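Local coordinates for hypothetical protein (Lactobacillus plantarum, PDB 2IAY) that is of unknown function but probably takes part in amino-acid metabolism, in a fold that appears to be new, at residues D11-T16 against Q97-L102; Y26-L31 against G39-E44; S46-P49 against A55-K58; M2-T7 against K60-A65. All blocks are in the same frame, centred on the assembly; numbering follows the deposited sequence. Where two conformers were deposited one is given.

Interaction 1. Residues D11-T16 against Q97-L102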
# COMPACT_ATOMS: atom_id res chain seq x y z
N ASP A 11 -10.30 -1.42 0.30
CA ASP A 11 -11.60 -1.96 0.61
C ASP A 11 -12.05 -1.46 1.98
O ASP A 11 -11.35 -1.60 3.00
CB ASP A 11 -11.56 -3.51 0.62
CG ASP A 11 -11.43 -4.12 -0.74
OD1 ASP A 11 -11.55 -3.44 -1.77
OD2 ASP A 11 -11.33 -5.36 -0.80
N GLY A 12 -13.24 -0.87 2.01
CA GLY A 12 -13.78 -0.38 3.24
C GLY A 12 -13.33 0.98 3.72
O GLY A 12 -13.85 1.51 4.68
N ASP A 13 -12.32 1.52 3.10
CA ASP A 13 -11.76 2.76 3.59
C ASP A 13 -12.65 3.95 3.25
O ASP A 13 -13.38 3.93 2.26
CB ASP A 13 -10.34 2.90 3.00
CG ASP A 13 -9.41 3.79 3.83
OD1 ASP A 13 -9.87 4.61 4.68
OD2 ASP A 13 -8.16 3.74 3.56
N THR A 14 -12.55 5.00 4.05
CA THR A 14 -13.18 6.28 3.73
C THR A 14 -12.23 7.25 3.00
O THR A 14 -12.65 8.23 2.41
CB THR A 14 -13.74 6.94 4.98
OG1 THR A 14 -12.66 7.31 5.83
CG2 THR A 14 -14.74 5.98 5.67
N LYS A 15 -10.93 6.95 3.00
CA LYS A 15 -9.93 7.79 2.34
C LYS A 15 -9.55 7.17 1.01
O LYS A 15 -9.51 5.97 0.90
CB LYS A 15 -8.63 7.82 3.19
CG LYS A 15 -8.84 8.49 4.49
CD LYS A 15 -7.57 8.69 5.23
CE LYS A 15 -8.00 9.10 6.63
NZ LYS A 15 -7.06 9.85 7.40
N THR A 16 -9.19 8.01 0.05
CA THR A 16 -8.60 7.61 -1.22
C THR A 16 -7.16 8.12 -1.23
O THR A 16 -6.90 9.26 -0.83
CB THR A 16 -9.46 8.19 -2.39
OG1 THR A 16 -10.72 7.52 -2.41
CG2 THR A 16 -8.84 7.97 -3.72
N GLN A 97 -1.54 0.56 12.16
CA GLN A 97 -0.26 0.21 11.56
C GLN A 97 -0.23 0.61 10.09
O GLN A 97 0.76 1.14 9.59
CB GLN A 97 0.00 -1.30 11.76
CG GLN A 97 1.37 -1.74 11.30
CD GLN A 97 1.63 -3.19 11.53
OE1 GLN A 97 0.77 -3.90 12.06
NE2 GLN A 97 2.78 -3.65 11.07
N LEU A 98 -1.30 0.32 9.37
CA LEU A 98 -1.41 0.74 7.97
C LEU A 98 -1.25 2.24 7.81
O LEU A 98 -0.51 2.74 6.98
CB LEU A 98 -2.74 0.24 7.40
CG LEU A 98 -3.03 0.68 5.96
CD1 LEU A 98 -3.64 -0.50 5.10
CD2 LEU A 98 -3.86 1.91 5.87
N ARG A 99 -1.96 2.98 8.65
CA ARG A 99 -1.85 4.44 8.58
C ARG A 99 -0.46 4.95 8.88
O ARG A 99 0.01 5.92 8.28
CB ARG A 99 -2.87 5.09 9.49
CG ARG A 99 -4.33 4.98 9.04
CD ARG A 99 -4.61 5.65 7.70
NE ARG A 99 -6.07 5.79 7.56
CZ ARG A 99 -6.84 5.28 6.62
NH1 ARG A 99 -6.33 4.73 5.54
NH2 ARG A 99 -8.16 5.32 6.77
N TYR A 100 0.23 4.32 9.83
CA TYR A 100 1.59 4.66 10.16
C TYR A 100 2.52 4.47 8.96
O TYR A 100 3.34 5.32 8.66
CB TYR A 100 2.03 3.79 11.38
CG TYR A 100 3.40 4.14 11.91
CD1 TYR A 100 4.55 3.61 11.36
CD2 TYR A 100 3.53 5.08 12.92
CE1 TYR A 100 5.82 4.00 11.85
CE2 TYR A 100 4.75 5.44 13.43
CZ TYR A 100 5.88 4.92 12.89
OH TYR A 100 7.08 5.31 13.40
N ILE A 101 2.39 3.33 8.29
CA ILE A 101 3.18 3.03 7.13
C ILE A 101 2.93 4.07 6.04
O ILE A 101 3.87 4.63 5.43
CB ILE A 101 2.90 1.58 6.62
CG1 ILE A 101 3.39 0.54 7.63
CG2 ILE A 101 3.54 1.36 5.24
CD1 ILE A 101 2.75 -0.84 7.45
N LEU A 102 1.66 4.31 5.74
CA LEU A 102 1.32 5.24 4.67
C LEU A 102 1.63 6.69 5.00
O LEU A 102 1.89 7.47 4.11
CB LEU A 102 -0.14 5.07 4.25
CG LEU A 102 -0.50 3.69 3.70
CD1 LEU A 102 -1.96 3.64 3.25
CD2 LEU A 102 0.42 3.30 2.56
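The guanidinium of Arg-99 has the aliphatic chain of Lys-15 over one face, with Lys-15 CD 3.7 Å above the plane and centred on it, while the carboxylate of Asp-13 meets its edge in plane. This is an end-on bidentate salt bridge joining the loop 11-16, between strands 7-8 and 17-19, to helix 92-107. Each terminal nitrogen takes its own oxygen: Arg-99 NH2 lies 2.8 Å from Asp-13 OD1, and Arg-99 NH1 lies 2.9 Å from Asp-13 OD2. Both bonds are nearly straight and arrive on the syn sides of the carboxylate. The two flat groups are only 17° apart, and the paired bonds fix the rotation of each.

Arg-99 reaches the loop by leaving the helix with CG anti to its carbonyl carbon (chi1 -71°) and then bending at chi2. Lys-15 instead runs extended beyond CG, laying its methylenes across the guanidinium. Lys-15 NZ lies 4.2 Å from Arg-99 NE, and the Asp-13 carboxylate, paired with the guanidinium, probably moderates the local positive charge.

Phe-86 touches both Asp-13 and Arg-99, and NH1 of Arg-99 also has a weak hydrogen bond to Tyr-17 OH. Asp-13 is positioned by an Asx turn, its OD1 accepting from the backbone N of Lys-15. That oxygen is therefore held twice: Arg-99 NH2 arrives on the syn side, tilted a little to one side of the carboxylate plane, while Lys-15 N, 3.1 Å from Asp-13 OD1, stands 73° out of it on the opposite side.

Interaction 2. Residues Y26-L31 against G39-E44. With GOL (glycerol), chain C.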
# COMPACT_ATOMS: atom_id res chain seq x y z
N TYR A 26 14.21 7.16 -6.66
CA TYR A 26 15.12 7.00 -5.53
C TYR A 26 14.37 7.13 -4.22
O TYR A 26 14.78 6.56 -3.23
CB TYR A 26 16.30 8.00 -5.59
CG TYR A 26 17.22 7.79 -6.78
CD1 TYR A 26 17.61 6.54 -7.21
CD2 TYR A 26 17.70 8.90 -7.47
CE1 TYR A 26 18.45 6.41 -8.36
CE2 TYR A 26 18.53 8.80 -8.51
CZ TYR A 26 18.89 7.58 -8.96
OH TYR A 26 19.73 7.59 -10.05
N THR A 27 13.30 7.93 -4.20
CA THR A 27 12.48 8.03 -3.01
C THR A 27 11.73 6.72 -2.73
O THR A 27 11.67 6.24 -1.59
CB THR A 27 11.55 9.22 -3.09
OG1 THR A 27 12.34 10.36 -3.34
CG2 THR A 27 10.76 9.42 -1.76
N LEU A 28 11.17 6.12 -3.78
CA LEU A 28 10.54 4.80 -3.63
C LEU A 28 11.53 3.82 -2.99
O LEU A 28 11.21 3.09 -2.05
CB LEU A 28 10.00 4.25 -4.95
CG LEU A 28 8.78 4.97 -5.50
CD1 LEU A 28 8.54 4.52 -6.91
CD2 LEU A 28 7.53 4.73 -4.65
N MSE A 29 12.75 3.79 -3.52
CA MSE A 29 13.79 2.88 -3.02
C MSE A 29 14.10 3.19 -1.58
O MSE A 29 14.25 2.32 -0.75
CB MSE A 29 15.08 3.03 -3.86
CG MSE A 29 14.87 2.49 -5.25
SE MSE A 29 16.44 2.70 -6.36
CE MSE A 29 15.91 1.37 -7.72
N ASP A 30 14.21 4.47 -1.27
CA ASP A 30 14.52 4.91 0.09
C ASP A 30 13.45 4.50 1.10
O ASP A 30 13.75 4.28 2.26
CB ASP A 30 14.71 6.44 0.13
CG ASP A 30 15.31 6.93 1.44
OD1 ASP A 30 16.37 6.37 1.81
OD2 ASP A 30 14.74 7.88 2.07
N LEU A 31 12.20 4.36 0.66
CA LEU A 31 11.09 3.94 1.53
C LEU A 31 10.87 2.44 1.51
O LEU A 31 9.91 1.97 2.12
CB LEU A 31 9.79 4.68 1.13
CG LEU A 31 9.58 6.07 1.75
CD1 LEU A 31 9.28 6.03 3.21
CD2 LEU A 31 10.73 7.06 1.53
N GLY A 39 10.95 -3.41 -14.14
CA GLY A 39 11.03 -1.98 -13.83
C GLY A 39 10.00 -1.51 -12.85
O GLY A 39 10.09 -0.39 -12.40
N ALA A 40 8.98 -2.32 -12.57
CA ALA A 40 7.98 -1.96 -11.57
C ALA A 40 8.56 -2.04 -10.16
O ALA A 40 9.54 -2.78 -9.92
CB ALA A 40 6.76 -2.85 -11.72
N PHE A 41 7.94 -1.32 -9.22
CA PHE A 41 8.39 -1.23 -7.85
C PHE A 41 7.37 -1.84 -6.93
O PHE A 41 6.19 -1.46 -7.02
CB PHE A 41 8.54 0.23 -7.44
CG PHE A 41 9.56 0.97 -8.21
CD1 PHE A 41 9.24 1.49 -9.47
CD2 PHE A 41 10.81 1.18 -7.71
CE1 PHE A 41 10.17 2.18 -10.19
CE2 PHE A 41 11.77 1.93 -8.47
CZ PHE A 41 11.43 2.39 -9.67
N SER A 42 7.77 -2.73 -6.04
CA SER A 42 6.80 -3.34 -5.12
C SER A 42 7.21 -3.18 -3.66
O SER A 42 8.40 -3.04 -3.32
CB SER A 42 6.58 -4.81 -5.43
OG SER A 42 7.74 -5.57 -5.18
N PHE A 43 6.20 -3.21 -2.79
CA PHE A 43 6.33 -3.01 -1.36
C PHE A 43 5.26 -3.87 -0.68
O PHE A 43 4.13 -3.95 -1.16
CB PHE A 43 6.08 -1.50 -1.04
CG PHE A 43 6.14 -1.13 0.41
CD1 PHE A 43 5.02 -1.21 1.20
CD2 PHE A 43 7.30 -0.70 0.97
CE1 PHE A 43 5.08 -0.84 2.52
CE2 PHE A 43 7.37 -0.33 2.31
CZ PHE A 43 6.26 -0.42 3.06
N GLU A 44 5.65 -4.53 0.39
CA GLU A 44 4.71 -5.34 1.15
C GLU A 44 5.04 -5.27 2.63
O GLU A 44 6.20 -5.36 3.02
CB GLU A 44 4.73 -6.79 0.66
CG GLU A 44 3.88 -7.74 1.48
CD GLU A 44 4.08 -9.16 1.03
OE1 GLU A 44 3.81 -9.44 -0.16
OE2 GLU A 44 4.51 -9.96 1.88
C1 GOL C . 7.24 -9.33 3.70
C2 GOL C . 6.31 -8.62 4.68
O2 GOL C . 5.41 -9.57 5.19
C3 GOL C . 7.10 -7.91 5.76
O3 GOL C . 6.33 -7.29 6.78
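Leu-28 on helix 25-30 and Phe-41 on strand 41-47 have their CA atoms 7.7 Å apart, and three residues on, just past the helix end, Leu-31 comes opposite Phe-43 at 8.9 Å between CA atoms. The contact is carried by one methyl on one ring. Leu-28 CD1 sits over a face of the Phe-41 ring, 4.0 Å from its centroid and 14° off the normal, a CH-pi contact displaced slightly toward CG. The two side chains run at about a right angle. Phe-41 holds its CG anti to the carbonyl carbon (chi1 -63°), which turns the ring under the helix.

At the other end the backbone O of Leu-31 is 3.4 Å from Phe-43 CE2, approaching the ring obliquely. Phe-43 is further packed by Phe-105, edge-to-face, and by Phe-33. On the reverse side of the strand Glu-44 forms a salt bridge with Lys-58, and its contact with a glycerol, probably from the crystallisation liquor, is weak. What results is a short helix packed on the Phe-41 and Phe-43 face of the antiparallel sheet that follows it, in an alpha+beta protein whose fold is suggested to be new.

Interaction 3. Residues S46-P49 against A55-K58. With GOL (glycerol), chain C.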
# COMPACT_ATOMS: atom_id res chain seq x y z
N SER A 46 3.47 -6.88 6.51
CA SER A 46 2.54 -7.54 7.41
C SER A 46 1.86 -6.54 8.32
O SER A 46 2.43 -5.54 8.70
CB SER A 46 3.29 -8.53 8.24
OG SER A 46 3.69 -9.56 7.40
N LEU A 47 0.62 -6.82 8.64
CA LEU A 47 -0.16 -6.08 9.61
C LEU A 47 -0.68 -7.02 10.69
O LEU A 47 -1.29 -8.07 10.42
CB LEU A 47 -1.35 -5.39 8.96
CG LEU A 47 -1.05 -4.47 7.78
CD1 LEU A 47 -2.36 -3.98 7.15
CD2 LEU A 47 -0.13 -3.30 8.17
N ASP A 48 -0.47 -6.60 11.95
CA ASP A 48 -1.07 -7.23 13.13
C ASP A 48 -0.90 -8.75 13.19
O ASP A 48 -1.87 -9.47 13.29
CB ASP A 48 -2.56 -6.82 13.23
CG ASP A 48 -3.18 -7.13 14.58
OD1 ASP A 48 -2.43 -7.35 15.55
OD2 ASP A 48 -4.43 -7.17 14.64
N PRO A 49 0.34 -9.23 13.19
CA PRO A 49 0.54 -10.68 13.34
C PRO A 49 0.33 -11.16 14.76
O PRO A 49 0.52 -10.39 15.74
CB PRO A 49 2.00 -10.86 12.93
CG PRO A 49 2.64 -9.58 13.34
CD PRO A 49 1.61 -8.52 12.99
N ALA A 55 0.48 -13.13 9.96
CA ALA A 55 -0.14 -11.80 9.87
C ALA A 55 -1.65 -11.90 9.79
O ALA A 55 -2.18 -12.81 9.13
CB ALA A 55 0.38 -11.07 8.63
N ALA A 56 -2.36 -10.96 10.39
CA ALA A 56 -3.79 -10.86 10.14
C ALA A 56 -4.05 -10.42 8.67
O ALA A 56 -4.93 -10.92 7.99
CB ALA A 56 -4.42 -9.88 11.08
N PHE A 57 -3.22 -9.48 8.21
CA PHE A 57 -3.38 -8.89 6.89
C PHE A 57 -2.01 -8.55 6.34
O PHE A 57 -1.04 -8.50 7.08
CB PHE A 57 -4.25 -7.60 6.94
CG PHE A 57 -5.56 -7.77 7.63
CD1 PHE A 57 -6.61 -8.45 7.00
CD2 PHE A 57 -5.76 -7.31 8.91
CE1 PHE A 57 -7.78 -8.64 7.63
CE2 PHE A 57 -6.98 -7.48 9.54
CZ PHE A 57 -7.97 -8.15 8.90
N LYS A 58 -1.96 -8.24 5.05
CA LYS A 58 -0.80 -7.60 4.44
C LYS A 58 -1.25 -6.42 3.63
O LYS A 58 -2.33 -6.43 3.01
CB LYS A 58 -0.02 -8.55 3.55
CG LYS A 58 0.44 -9.80 4.35
CD LYS A 58 1.33 -10.70 3.57
CE LYS A 58 2.16 -11.66 4.50
NZ LYS A 58 3.56 -11.67 4.01
C1 GOL C . 7.24 -9.33 3.70
C2 GOL C . 6.31 -8.62 4.68
O2 GOL C . 5.41 -9.57 5.19
C3 GOL C . 7.10 -7.91 5.76
O3 GOL C . 6.33 -7.29 6.78
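Backbone hydrogen bonds do most of the work between Leu-47 and the pair Ala-56 and Phe-57. Leu-47 N donates to Phe-57 O at 2.8 Å, and Phe-57 N returns the bond to Leu-47 O at 3.3 Å. Ala-56 N also points into this space, weakly toward Leu-47 O and at 3.3 Å toward Asp-48 O, which it meets from above the carbonyl plane. One step along, Ser-46 and Lys-58 form a non-hydrogen-bonded antiparallel pair.

Apolar contacts lie on the face carrying Leu-47 and Phe-57, where Leu-47 CD1 touches Phe-57 CB at 4.1 Å. Helix 92-107 covers this face through Gln-97, Ile-101 and Ala-94.

The side chains of Ser-46 and Lys-58 point to the other face and meet a glycerol, probably from the crystallisation liquor. Its O2 is shared by Ser-46 OG at 2.8 Å and Lys-58 NZ at 3.0 Å, and the backbone N of Ser-46 also donates, almost straight, to glycerol O3 at 2.9 Å. The same ammonium pairs with Glu-44 in a salt bridge.

With two residues facing one, and Ala-56 in a helical backbone conformation (phi/psi -68/-40°), the loop end of the hairpin 41-47/57-63 carries a classic beta bulge.

Interaction 4. Residues M2-T7 against K60-A65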
# COMPACT_ATOMS: atom_id res chain seq x y z
N MSE A 2 -6.25 -0.23 -17.56
CA MSE A 2 -6.85 0.44 -16.43
C MSE A 2 -6.52 -0.18 -15.08
O MSE A 2 -6.99 0.31 -14.06
CB MSE A 2 -8.37 0.49 -16.60
CG MSE A 2 -8.85 1.26 -17.84
SE MSE A 2 -10.76 1.54 -17.95
CE MSE A 2 -11.33 -0.22 -18.37
N ALA A 3 -5.71 -1.24 -15.04
CA ALA A 3 -5.39 -1.88 -13.77
C ALA A 3 -4.51 -1.02 -12.86
O ALA A 3 -4.68 -1.03 -11.63
CB ALA A 3 -4.75 -3.25 -13.97
N TYR A 4 -3.53 -0.33 -13.41
CA TYR A 4 -2.82 0.71 -12.67
C TYR A 4 -3.63 1.98 -12.73
O TYR A 4 -4.13 2.37 -13.78
CB TYR A 4 -1.41 0.96 -13.24
CG TYR A 4 -0.38 -0.10 -13.00
CD1 TYR A 4 0.26 -0.16 -11.75
CD2 TYR A 4 0.04 -0.96 -13.99
CE1 TYR A 4 1.25 -1.08 -11.50
CE2 TYR A 4 1.06 -1.88 -13.75
CZ TYR A 4 1.65 -1.94 -12.51
OH TYR A 4 2.66 -2.88 -12.26
N THR A 5 -3.73 2.67 -11.61
CA THR A 5 -4.56 3.84 -11.51
C THR A 5 -3.79 5.00 -10.88
O THR A 5 -2.67 4.81 -10.35
CB THR A 5 -5.82 3.53 -10.68
OG1 THR A 5 -5.46 3.01 -9.39
CG2 THR A 5 -6.75 2.49 -11.39
N THR A 6 -4.38 6.18 -10.87
CA THR A 6 -3.72 7.27 -10.17
C THR A 6 -4.26 7.42 -8.74
O THR A 6 -3.60 8.00 -7.91
CB THR A 6 -3.84 8.54 -10.93
OG1 THR A 6 -5.22 8.74 -11.21
CG2 THR A 6 -3.06 8.44 -12.24
N THR A 7 -5.43 6.86 -8.47
CA THR A 7 -6.00 6.81 -7.14
C THR A 7 -6.42 5.38 -6.79
O THR A 7 -6.81 4.61 -7.66
CB THR A 7 -7.24 7.69 -7.04
OG1 THR A 7 -8.32 7.13 -7.82
CG2 THR A 7 -6.88 9.08 -7.45
N LYS A 60 -0.04 -4.45 0.34
CA LYS A 60 0.77 -4.56 -0.85
C LYS A 60 0.58 -3.35 -1.75
O LYS A 60 -0.55 -2.92 -2.00
CB LYS A 60 0.41 -5.84 -1.61
CG LYS A 60 0.63 -7.10 -0.81
CD LYS A 60 0.35 -8.39 -1.57
CE LYS A 60 1.35 -8.61 -2.69
N MSE A 61 1.69 -2.80 -2.28
CA MSE A 61 1.62 -1.72 -3.23
C MSE A 61 2.63 -1.96 -4.34
O MSE A 61 3.76 -2.38 -4.09
CB MSE A 61 1.92 -0.37 -2.56
CG MSE A 61 1.89 0.83 -3.49
SE MSE A 61 1.82 2.48 -2.49
CE MSE A 61 2.60 3.65 -3.84
N THR A 62 2.21 -1.66 -5.57
CA THR A 62 3.11 -1.69 -6.75
C THR A 62 2.95 -0.39 -7.51
O THR A 62 1.85 0.02 -7.78
CB THR A 62 2.80 -2.89 -7.67
OG1 THR A 62 2.98 -4.09 -6.94
CG2 THR A 62 3.74 -2.93 -8.86
N VAL A 63 4.06 0.20 -7.89
CA VAL A 63 4.09 1.32 -8.81
C VAL A 63 4.61 0.86 -10.16
O VAL A 63 5.59 0.10 -10.22
CB VAL A 63 4.98 2.49 -8.28
CG1 VAL A 63 5.00 3.69 -9.22
CG2 VAL A 63 4.51 2.95 -6.88
N ASN A 64 3.95 1.27 -11.23
CA ASN A 64 4.37 0.83 -12.55
C ASN A 64 5.76 1.37 -12.93
O ASN A 64 6.29 2.30 -12.31
CB ASN A 64 3.29 1.08 -13.61
CG ASN A 64 3.04 2.53 -13.91
OD1 ASN A 64 3.78 3.42 -13.52
ND2 ASN A 64 1.94 2.78 -14.65
N ALA A 65 6.36 0.78 -13.95
CA ALA A 65 7.71 1.11 -14.34
C ALA A 65 7.84 2.55 -14.80
O ALA A 65 8.89 3.18 -14.67
CB ALA A 65 8.21 0.14 -15.42
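Tyr-4 lays its ring against Asn-64, just past the end of strand 57-63, and can be followed outward from its backbone. CG stands anti to the carbonyl carbon (chi1 -72°), which swings the ring toward the strand end. Tyr-4 CB comes first, 4.1 Å from the amide nitrogen ND2 of Asn-64. From CG on, the ring atoms all face the Asn-64 CB methylene, which is centred over one ring face at 3.5 Å from the centroid and 7° off the normal, a close CH-pi contact. Along one side of the ring Tyr-4 CD1 lies near both CB and the backbone N of Asn-64, Tyr-4 CE1 comes closer to that N at 3.6 Å, and the carbonyl O of Thr-62 lies at the ring edge, in plane. The hydroxyl, last in line, meets a methyl: Tyr-4 OH is 3.6 Å from Thr-62 CG2.

The amide of Asn-64 is not stacked flat on the ring; the two planes are 56° apart. Its OD1 is turned to other work, accepting from the backbone N of Thr-68 and so tying down the loop that leads to strand 70-76. Lys-71 of that strand adds a cation-pi contact to Tyr-4, and Thr-5 is joined to Phe-70 by backbone hydrogen bonding.

Here, then, the N-terminal segment is packed across the turn end of the beta hairpin 57-63/70-76, a peripheral aromatic contact that joins the chain's start to the four-stranded antiparallel sheet.

Overall arrangement
Interactions 2, 3 and 4 all draw on the antiparallel sheet 34-35, 41-47, 57-63, 70-76. Interaction 2 uses the early part of strand 41-47 and interaction 3 its end, their centres about 20 Å apart; interaction 4 lies at the far end of strand 57-63, about 22 Å from interaction 3. Interaction 1 reaches the same sheet through helix 92-107, whose Ile-101 packs on Phe-43 and Leu-47 and whose Gln-97 bonds to Asp-48. Along the chain, interactions 2 and 3 follow in series, both nested within interactions 1 and 4, which cross. The N-terminal region is thereby fastened to both the sheet and the late helix, making one compact domain.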